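Local coordinates for protein valine-pyruvate aminotransferase (Salmonella typhimurium, PDB 3G7Q) that probably catalyses the pyridoxal 5'-phosphate-dependent exchange of an amino group between valine and pyruvate, yielding 3-methyl-2-oxobutanoate and alanine, at residues T18-D23 against L366-H371; T352-Y357 against G370-P375; M388-V393 against D397-G402. One frame throughout, in Å; residues are numbered along the deposited sequence.

Interaction 1: T18-D23 against L366-H371; sequences TRLMED and LMVPGH
Leu20 and Asp23, one turn apart on the N-terminal helix 17-25, press against Leu366, Val368 and Pro369. In this class I aminotransferase the contact packs the N-terminal helix on residues in and just before 368-369, the outermost strand of the six-stranded sheet. Opposing backbones stay well separated, with 7.9 Å between the CA atoms of Leu20 and Val368, and side chains fill the interval.

The apolar part rests on the fork of Leu20. Its CG stands opposite the backbone N across the CA-CB bond (chi1 -174°), which carries both methyls out from the helix, one to each of two consecutive residues. CD2 comes to 3.8 Å from CG1 of Val368, the two side chains crossing at about a right angle. CD1 reaches the CD corner of the Pro369 ring at 3.9 Å. Tyr141 touches both Leu20 and Val368, while Tyr357 touches both Leu20 and Pro369, so aromatic residues of helices 138-142 and 353-362 continue this packing.

The polar part belongs to the backbones and to Asp23, and none of it is a bond between the two segments. Within the helix, Asp23 N donates to Arg19 O over 2.7 Å. The carboxylate of Asp23 bonds outside the two segments: OD2 is hydrogen-bonded to the hydroxyl of Tyr357, which ties helix 17-25 to helix 353-362. On the other side, Leu366 pairs through its backbone with Ile34 and Leu36, and Val368 with Arg389 of strand 387-391, so that 366-369 has backbone partners in two sheets.

Where Asp23 meets Leu366 the contact changes character, because a methyl faces a carbonyl group: CD1 of Leu366 lies 3.6 Å from the backbone O of Asp23.

Interaction 2: T352-Y357 against G370-P375; sequences TTELLY and GHYFFP. With EDO (1,2-ethanediol), chain F.
A single water joins Thr353 and Glu354 to the backbone of His371. It donates to Thr353 OG1 at 2.8 Å and to Glu354 OE2 at 2.7 Å, and it accepts from His371 N at 2.9 Å, so three bonds fix its orientation. Thr353 OG1 is also hydrogen-bonded to Cys387 O, which extends the network to the neighbouring strand.

The chain of Glu354 bends at chi2 (78°), folding the carboxylate over toward the 3-10 turn at 371-372. OE2 thereby closes tightly on His371, 3.0 Å from its CB, with the carboxylate and imidazole planes 78° apart. The other oxygen, OE1, is bonded to His385 ND1. The His385 ring also stacks on that of His371, whose ND1 is hydrogen-bonded to Thr384 OG1; acid and imidazole thus both have partners outside the segments.

Beside this polar cluster lies an ethanediol, probably from the crystallisation liquor. Its O1 shares a hydrogen bond of 2.7 Å with Tyr372 OH, approaching the phenol at its edge and in its plane. C1 sits over one face of Tyr357, toward the rim.

Thr352 caps the helix, its OG1 accepting from Leu355 N at 3.1 Å. Together these features form a water-bridged junction between an N-capped helix start and the turn leaving an edge strand, within the C-terminal part of the class I aminotransferase fold.

Interaction 3: M388-V393 against D397-G402; sequences MRMNYV and DKIEAG
Ile399 reaches back from helix 396-416 to Met390, Asn391 and Tyr392 at the end of the strand that precedes it. This is a strand-to-helix connection in the C-terminal part of the class I aminotransferase fold, in which the chain leaves an inner strand of the mixed sheet and its last helix packs back against the strand's exit.

The CB of Ile399 points at the strand, but the gap is wide, 7.4 Å between the CA atoms of Ile399 and Tyr392. CG2 lies anti to the backbone N while CG1, anti to the carbonyl carbon (chi1 -65°), carries the chain forward. All the touching is left to CD1. This methyl meets the selenomethionine Met390 at CE, 3.8 Å away, where the two side chains cross nearly at right angles. It also lies 3.9 Å from the backbone O of Asn391 and comes 4.3 Å from the CA of Tyr392.

The strand end that receives this methyl has several polar ties. Tyr392 is hydrogen-bonded through its hydroxyl to Ala339 O, and Asn391 ND2 donates to the carbonyls of Gly38 and Asn40. The other amide atom of Asn391 closes an Asx turn: Val393 N donates to OD1 over 2.8 Å, in the carbonyl plane.

How the interactions relate
Interactions 1 and 3 are buried, interaction 2 only partly so, and their chemistry follows. In both buried contacts methyl groups do the touching, chiefly those of Leu20 and Ile399, whereas interaction 2 relies on water, a carboxylate and a 3-10 turn. Interactions 1 and 2 lie at the edge strand 368-369, interaction 3 at the exit of its inner neighbour 387-391, which runs antiparallel to it. Interactions 1 and 2 share Gly370 and His371, and Tyr357 of helix 353-362 packs on the backbone of Met367. Met388 of interaction 3 touches Thr353 and Leu356 of interaction 2 and Pro369 of interaction 1.

Interaction 1: T18-D23 against L366-H371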
loop_
_atom_site.group_PDB
_atom_site.type_symbol
_atom_site.label_atom_id
_atom_site.label_comp_id
_atom_site.label_asym_id
_atom_site.label_seq_id
_atom_site.Cartn_x
_atom_site.Cartn_y
_atom_site.Cartn_z
ATOM N N THR A 18 -14.625 15.383 3.840
ATOM C CA THR A 18 -13.835 15.836 2.706
ATOM C C THR A 18 -13.317 17.242 2.987
ATOM O O THR A 18 -12.126 17.506 2.812
ATOM C CB THR A 18 -14.637 15.812 1.357
ATOM N N ARG A 19 -14.200 18.133 3.443
ATOM C CA ARG A 19 -13.789 19.508 3.738
ATOM C C ARG A 19 -12.736 19.504 4.846
ATOM O O ARG A 19 -11.720 20.193 4.758
ATOM C CB ARG A 19 -14.997 20.374 4.112
ATOM N N LEU A 20 -12.973 18.706 5.886
ATOM C CA LEU A 20 -12.028 18.599 6.997
ATOM C C LEU A 20 -10.643 18.213 6.483
ATOM O O LEU A 20 -9.634 18.864 6.803
ATOM C CB LEU A 20 -12.534 17.573 8.009
ATOM C CG LEU A 20 -11.755 17.411 9.306
ATOM C CD1 LEU A 20 -11.743 18.719 10.099
ATOM C CD2 LEU A 20 -12.370 16.263 10.100
HETATM N N MSE A 21 -10.606 17.168 5.657
HETATM C CA MSE A 21 -9.354 16.712 5.051
HETATM C C MSE A 21 -8.694 17.841 4.255
HETATM O O MSE A 21 -7.492 18.065 4.374
HETATM C CB MSE A 21 -9.606 15.492 4.165
ATOM N N GLU A 22 -9.484 18.567 3.463
ATOM C CA GLU A 22 -8.967 19.706 2.706
ATOM C C GLU A 22 -8.412 20.770 3.634
ATOM O O GLU A 22 -7.340 21.315 3.386
ATOM C CB GLU A 22 -10.052 20.342 1.843
ATOM C CG GLU A 22 -10.508 19.500 0.666
ATOM C CD GLU A 22 -11.730 20.083 -0.038
ATOM O OE1 GLU A 22 -12.086 21.256 0.228
ATOM O OE2 GLU A 22 -12.334 19.356 -0.858
ATOM N N ASP A 23 -9.168 21.097 4.683
ATOM C CA ASP A 23 -8.732 22.094 5.658
ATOM C C ASP A 23 -7.464 21.633 6.355
ATOM O O ASP A 23 -6.509 22.397 6.468
ATOM C CB ASP A 23 -9.771 22.299 6.760
ATOM C CG ASP A 23 -11.059 22.932 6.281
ATOM O OD1 ASP A 23 -11.124 23.501 5.168
ATOM O OD2 ASP A 23 -12.030 22.870 7.053
ATOM N N LEU A 366 -6.559 24.599 14.070
ATOM C CA LEU A 366 -7.237 23.423 13.598
ATOM C C LEU A 366 -7.203 22.276 14.616
ATOM O O LEU A 366 -6.128 21.886 15.072
ATOM C CB LEU A 366 -6.609 22.963 12.294
ATOM C CG LEU A 366 -6.801 23.882 11.086
ATOM C CD1 LEU A 366 -6.003 23.279 9.965
ATOM C CD2 LEU A 366 -8.294 24.074 10.697
HETATM N N MSE A 367 -8.403 21.760 14.947
HETATM C CA MSE A 367 -8.621 20.585 15.797
HETATM C C MSE A 367 -9.699 19.770 15.078
HETATM O O MSE A 367 -10.301 20.267 14.123
HETATM C CB MSE A 367 -9.070 20.987 17.206
HETATM C CG MSE A 367 -8.044 21.808 17.895
HETATM SE SE MSE A 367 -8.682 22.237 19.717
HETATM C CE MSE A 367 -7.035 22.992 20.457
ATOM N N VAL A 368 -9.921 18.524 15.496
ATOM C CA VAL A 368 -10.909 17.672 14.810
ATOM C C VAL A 368 -12.238 17.623 15.547
ATOM O O VAL A 368 -12.286 17.313 16.725
ATOM C CB VAL A 368 -10.411 16.220 14.601
ATOM C CG1 VAL A 368 -11.352 15.494 13.637
ATOM C CG2 VAL A 368 -8.965 16.210 14.068
ATOM N N PRO A 369 -13.332 17.970 14.868
ATOM C CA PRO A 369 -14.617 17.812 15.537
ATOM C C PRO A 369 -14.877 16.357 15.913
ATOM O O PRO A 369 -14.630 15.446 15.123
ATOM C CB PRO A 369 -15.628 18.289 14.475
ATOM C CG PRO A 369 -14.851 19.120 13.587
ATOM C CD PRO A 369 -13.479 18.566 13.532
ATOM N N GLY A 370 -15.375 16.147 17.122
ATOM C CA GLY A 370 -15.581 14.805 17.652
ATOM C C GLY A 370 -16.625 13.937 16.988
ATOM O O GLY A 370 -16.520 12.715 16.997
ATOM N N HIS A 371 -17.617 14.554 16.365
ATOM C CA HIS A 371 -18.725 13.773 15.822
ATOM C C HIS A 371 -18.295 12.759 14.801
ATOM O O HIS A 371 -18.924 11.717 14.663
ATOM C CB HIS A 371 -19.774 14.703 15.215
ATOM C CG HIS A 371 -20.953 13.992 14.631
ATOM N ND1 HIS A 371 -21.834 13.245 15.392
ATOM C CD2 HIS A 371 -21.425 13.957 13.363
ATOM C CE1 HIS A 371 -22.773 12.752 14.605
ATOM N NE2 HIS A 371 -22.561 13.184 13.374
#

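Interaction 2: T352-Y357 against G370-P375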
loop_
_atom_site.group_PDB
_atom_site.type_symbol
_atom_site.label_atom_id
_atom_site.label_comp_id
_atom_site.label_asym_id
_atom_site.label_seq_id
_atom_site.Cartn_x
_atom_site.Cartn_y
_atom_site.Cartn_z
ATOM N N THR A 352 -22.347 23.657 18.756
ATOM C CA THR A 352 -21.672 22.397 18.394
ATOM C C THR A 352 -20.185 22.607 18.141
ATOM O O THR A 352 -19.733 23.706 17.834
ATOM C CB THR A 352 -22.258 21.787 17.131
ATOM O OG1 THR A 352 -21.938 22.627 16.017
ATOM C CG2 THR A 352 -23.774 21.608 17.243
ATOM N N THR A 353 -19.408 21.529 18.210
ATOM C CA THR A 353 -17.990 21.641 17.915
ATOM C C THR A 353 -17.744 21.724 16.405
ATOM O O THR A 353 -16.632 22.063 15.982
ATOM C CB THR A 353 -17.151 20.555 18.627
ATOM O OG1 THR A 353 -17.701 19.279 18.377
ATOM C CG2 THR A 353 -17.125 20.805 20.150
ATOM N N GLU A 354 -18.763 21.422 15.583
ATOM C CA GLU A 354 -18.653 21.738 14.161
ATOM C C GLU A 354 -18.579 23.273 14.009
ATOM O O GLU A 354 -17.765 23.808 13.241
ATOM C CB GLU A 354 -19.837 21.187 13.369
ATOM C CG GLU A 354 -19.815 19.650 13.169
ATOM C CD GLU A 354 -20.237 18.801 14.363
ATOM O OE1 GLU A 354 -20.876 19.254 15.337
ATOM O OE2 GLU A 354 -19.884 17.617 14.326
ATOM N N LEU A 355 -19.424 23.982 14.733
ATOM C CA LEU A 355 -19.398 25.450 14.668
ATOM C C LEU A 355 -18.125 26.002 15.316
ATOM O O LEU A 355 -17.472 26.881 14.762
ATOM C CB LEU A 355 -20.647 26.067 15.286
ATOM C CG LEU A 355 -20.715 27.600 15.233
ATOM C CD1 LEU A 355 -20.511 28.185 13.794
ATOM C CD2 LEU A 355 -22.054 28.062 15.812
ATOM N N LEU A 356 -17.792 25.489 16.483
ATOM C CA LEU A 356 -16.542 25.878 17.148
ATOM C C LEU A 356 -15.345 25.684 16.206
ATOM O O LEU A 356 -14.494 26.560 16.086
ATOM C CB LEU A 356 -16.335 25.074 18.409
ATOM C CG LEU A 356 -15.219 25.607 19.329
ATOM C CD1 LEU A 356 -15.489 27.048 19.847
ATOM C CD2 LEU A 356 -14.990 24.620 20.500
ATOM N N TYR A 357 -15.310 24.558 15.500
ATOM C CA TYR A 357 -14.249 24.290 14.529
ATOM C C TYR A 357 -14.102 25.414 13.496
ATOM O O TYR A 357 -12.990 25.801 13.150
ATOM C CB TYR A 357 -14.539 22.969 13.788
ATOM C CG TYR A 357 -13.646 22.738 12.576
ATOM C CD1 TYR A 357 -13.990 23.208 11.313
ATOM C CD2 TYR A 357 -12.473 22.016 12.697
ATOM C CE1 TYR A 357 -13.161 22.981 10.216
ATOM C CE2 TYR A 357 -11.634 21.809 11.605
ATOM C CZ TYR A 357 -11.993 22.276 10.377
ATOM O OH TYR A 357 -11.151 22.037 9.316
ATOM N N GLY A 370 -15.375 16.147 17.122
ATOM C CA GLY A 370 -15.581 14.805 17.652
ATOM C C GLY A 370 -16.625 13.937 16.988
ATOM O O GLY A 370 -16.520 12.715 16.997
ATOM N N HIS A 371 -17.617 14.554 16.365
ATOM C CA HIS A 371 -18.725 13.773 15.822
ATOM C C HIS A 371 -18.295 12.759 14.801
ATOM O O HIS A 371 -18.924 11.717 14.663
ATOM C CB HIS A 371 -19.774 14.703 15.215
ATOM C CG HIS A 371 -20.953 13.992 14.631
ATOM N ND1 HIS A 371 -21.834 13.245 15.392
ATOM C CD2 HIS A 371 -21.425 13.957 13.363
ATOM C CE1 HIS A 371 -22.773 12.752 14.605
ATOM N NE2 HIS A 371 -22.561 13.184 13.374
ATOM N N TYR A 372 -17.192 13.040 14.133
ATOM C CA TYR A 372 -16.711 12.186 13.094
ATOM C C TYR A 372 -16.165 10.839 13.569
ATOM O O TYR A 372 -16.014 9.932 12.755
ATOM C CB TYR A 372 -15.698 12.962 12.240
ATOM C CG TYR A 372 -16.291 14.248 11.660
ATOM C CD1 TYR A 372 -17.493 14.229 10.940
ATOM C CD2 TYR A 372 -15.647 15.467 11.807
ATOM C CE1 TYR A 372 -18.049 15.399 10.418
ATOM C CE2 TYR A 372 -16.189 16.639 11.277
ATOM C CZ TYR A 372 -17.388 16.607 10.590
ATOM O OH TYR A 372 -17.921 17.780 10.052
ATOM N N PHE A 373 -15.932 10.676 14.881
ATOM C CA PHE A 373 -15.430 9.423 15.436
ATOM C C PHE A 373 -16.506 8.468 15.978
ATOM O O PHE A 373 -16.173 7.527 16.703
ATOM C CB PHE A 373 -14.419 9.731 16.552
ATOM C CG PHE A 373 -13.242 10.540 16.095
ATOM C CD1 PHE A 373 -13.271 11.925 16.121
ATOM C CD2 PHE A 373 -12.091 9.915 15.626
ATOM C CE1 PHE A 373 -12.167 12.683 15.700
ATOM C CE2 PHE A 373 -11.001 10.666 15.199
ATOM C CZ PHE A 373 -11.047 12.056 15.238
ATOM N N PHE A 374 -17.772 8.737 15.680
ATOM C CA PHE A 374 -18.886 7.930 16.166
ATOM C C PHE A 374 -19.808 7.436 15.056
ATOM O O PHE A 374 -21.017 7.507 15.188
ATOM C CB PHE A 374 -19.765 8.749 17.097
ATOM C CG PHE A 374 -19.110 9.185 18.358
ATOM C CD1 PHE A 374 -18.486 10.415 18.436
ATOM C CD2 PHE A 374 -19.217 8.421 19.501
ATOM C CE1 PHE A 374 -17.921 10.831 19.603
ATOM C CE2 PHE A 374 -18.650 8.844 20.680
ATOM C CZ PHE A 374 -18.006 10.061 20.734
ATOM N N PRO A 375 -19.266 6.909 13.973
ATOM C CA PRO A 375 -20.238 6.479 12.959
ATOM C C PRO A 375 -21.016 5.234 13.376
ATOM O O PRO A 375 -20.497 4.367 14.071
ATOM C CB PRO A 375 -19.355 6.141 11.760
ATOM C CG PRO A 375 -18.078 5.668 12.392
ATOM C CD PRO A 375 -17.883 6.604 13.575
HETATM C C1 EDO F . -15.356 19.874 9.864
HETATM O O1 EDO F . -16.668 20.141 10.386
HETATM C C2 EDO F . -15.097 20.704 8.605
HETATM O O2 EDO F . -15.996 20.341 7.546
HETATM O O HOH W 1 -18.343 17.317 16.529
#

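Interaction 3: M388-V393 against D397-G402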
loop_
_atom_site.group_PDB
_atom_site.type_symbol
_atom_site.label_atom_id
_atom_site.label_comp_id
_atom_site.label_asym_id
_atom_site.label_seq_id
_atom_site.Cartn_x
_atom_site.Cartn_y
_atom_site.Cartn_z
HETATM N N MSE A 388 -13.858 17.422 20.863
HETATM C CA MSE A 388 -12.871 17.634 19.823
HETATM C C MSE A 388 -11.616 16.860 20.141
HETATM O O MSE A 388 -11.296 16.630 21.303
HETATM C CB MSE A 388 -12.485 19.107 19.684
HETATM C CG MSE A 388 -13.653 20.009 19.306
HETATM SE SE MSE A 388 -13.052 21.727 18.580
HETATM C CE MSE A 388 -12.776 20.800 16.991
ATOM N N ARG A 389 -10.888 16.467 19.102
ATOM C CA ARG A 389 -9.596 15.827 19.297
ATOM C C ARG A 389 -8.465 16.797 18.953
ATOM O O ARG A 389 -8.521 17.491 17.928
ATOM C CB ARG A 389 -9.444 14.627 18.377
ATOM C CG ARG A 389 -8.218 13.765 18.673
ATOM C CD ARG A 389 -7.929 12.764 17.522
ATOM N NE ARG A 389 -7.271 13.389 16.367
ATOM C CZ ARG A 389 -7.011 12.762 15.213
ATOM N NH1 ARG A 389 -7.348 11.488 15.041
ATOM N NH2 ARG A 389 -6.420 13.412 14.216
HETATM N N MSE A 390 -7.433 16.810 19.779
HETATM C CA MSE A 390 -6.198 17.528 19.487
HETATM C C MSE A 390 -5.006 16.586 19.648
HETATM O O MSE A 390 -5.088 15.568 20.355
HETATM C CB MSE A 390 -6.014 18.743 20.391
HETATM C CG MSE A 390 -5.964 18.448 21.857
HETATM SE SE MSE A 390 -5.320 20.083 22.812
HETATM C CE MSE A 390 -3.456 19.928 22.486
ATOM N N ASN A 391 -3.896 16.953 19.010
ATOM C CA ASN A 391 -2.622 16.226 19.077
ATOM C C ASN A 391 -1.746 17.020 20.037
ATOM O O ASN A 391 -1.595 18.228 19.844
ATOM C CB ASN A 391 -2.019 16.130 17.677
ATOM C CG ASN A 391 -0.738 15.330 17.638
ATOM O OD1 ASN A 391 0.120 15.477 18.508
ATOM N ND2 ASN A 391 -0.581 14.499 16.583
ATOM N N TYR A 392 -1.225 16.387 21.092
ATOM C CA TYR A 392 -0.415 17.124 22.113
ATOM C C TYR A 392 1.096 17.165 21.838
ATOM O O TYR A 392 1.863 17.675 22.668
ATOM C CB TYR A 392 -0.679 16.569 23.525
ATOM C CG TYR A 392 -0.232 15.144 23.791
ATOM C CD1 TYR A 392 1.103 14.857 24.081
ATOM C CD2 TYR A 392 -1.142 14.102 23.794
ATOM C CE1 TYR A 392 1.527 13.567 24.311
ATOM C CE2 TYR A 392 -0.739 12.812 24.078
ATOM C CZ TYR A 392 0.599 12.546 24.311
ATOM O OH TYR A 392 1.011 11.254 24.558
ATOM N N VAL A 393 1.506 16.661 20.694
ATOM C CA VAL A 393 2.920 16.608 20.288
ATOM C C VAL A 393 3.579 17.918 19.829
ATOM O O VAL A 393 4.775 18.097 20.073
ATOM C CB VAL A 393 3.103 15.587 19.122
ATOM C CG1 VAL A 393 4.420 15.794 18.404
ATOM C CG2 VAL A 393 2.944 14.194 19.628
ATOM N N ASP A 397 4.844 26.243 22.623
ATOM C CA ASP A 397 4.458 27.608 22.321
ATOM C C ASP A 397 3.272 27.579 21.368
ATOM O O ASP A 397 2.387 28.440 21.453
ATOM C CB ASP A 397 5.629 28.450 21.789
ATOM C CG ASP A 397 6.149 27.976 20.450
ATOM O OD1 ASP A 397 6.089 26.767 20.161
ATOM O OD2 ASP A 397 6.652 28.832 19.690
ATOM N N LYS A 398 3.261 26.600 20.461
ATOM C CA LYS A 398 2.150 26.432 19.514
ATOM C C LYS A 398 0.913 25.924 20.251
ATOM O O LYS A 398 -0.171 26.406 20.020
ATOM C CB LYS A 398 2.514 25.474 18.385
ATOM C CG LYS A 398 3.508 26.063 17.386
ATOM C CD LYS A 398 2.876 27.155 16.545
ATOM N N ILE A 399 1.115 24.971 21.144
ATOM C CA ILE A 399 0.028 24.463 21.989
ATOM C C ILE A 399 -0.602 25.599 22.768
ATOM O O ILE A 399 -1.826 25.790 22.722
ATOM C CB ILE A 399 0.500 23.386 22.974
ATOM C CG1 ILE A 399 0.980 22.116 22.242
ATOM C CG2 ILE A 399 -0.621 23.028 23.949
ATOM C CD1 ILE A 399 -0.069 21.330 21.570
ATOM N N GLU A 400 0.218 26.415 23.424
ATOM C CA GLU A 400 -0.344 27.466 24.231
ATOM C C GLU A 400 -1.095 28.509 23.411
ATOM O O GLU A 400 -2.146 28.976 23.848
ATOM C CB GLU A 400 0.713 28.146 25.068
ATOM C CG GLU A 400 0.060 29.205 25.934
ATOM C CD GLU A 400 0.809 29.539 27.169
ATOM O OE1 GLU A 400 1.845 28.902 27.446
ATOM O OE2 GLU A 400 0.320 30.444 27.875
ATOM N N ALA A 401 -0.556 28.879 22.248
ATOM C CA ALA A 401 -1.243 29.834 21.388
ATOM C C ALA A 401 -2.598 29.276 20.943
ATOM O O ALA A 401 -3.586 30.019 20.896
ATOM C CB ALA A 401 -0.373 30.201 20.181
ATOM N N GLY A 402 -2.645 27.989 20.609
ATOM C CA GLY A 402 -3.912 27.332 20.204
ATOM C C GLY A 402 -4.925 27.272 21.338
ATOM O O GLY A 402 -6.128 27.540 21.153
#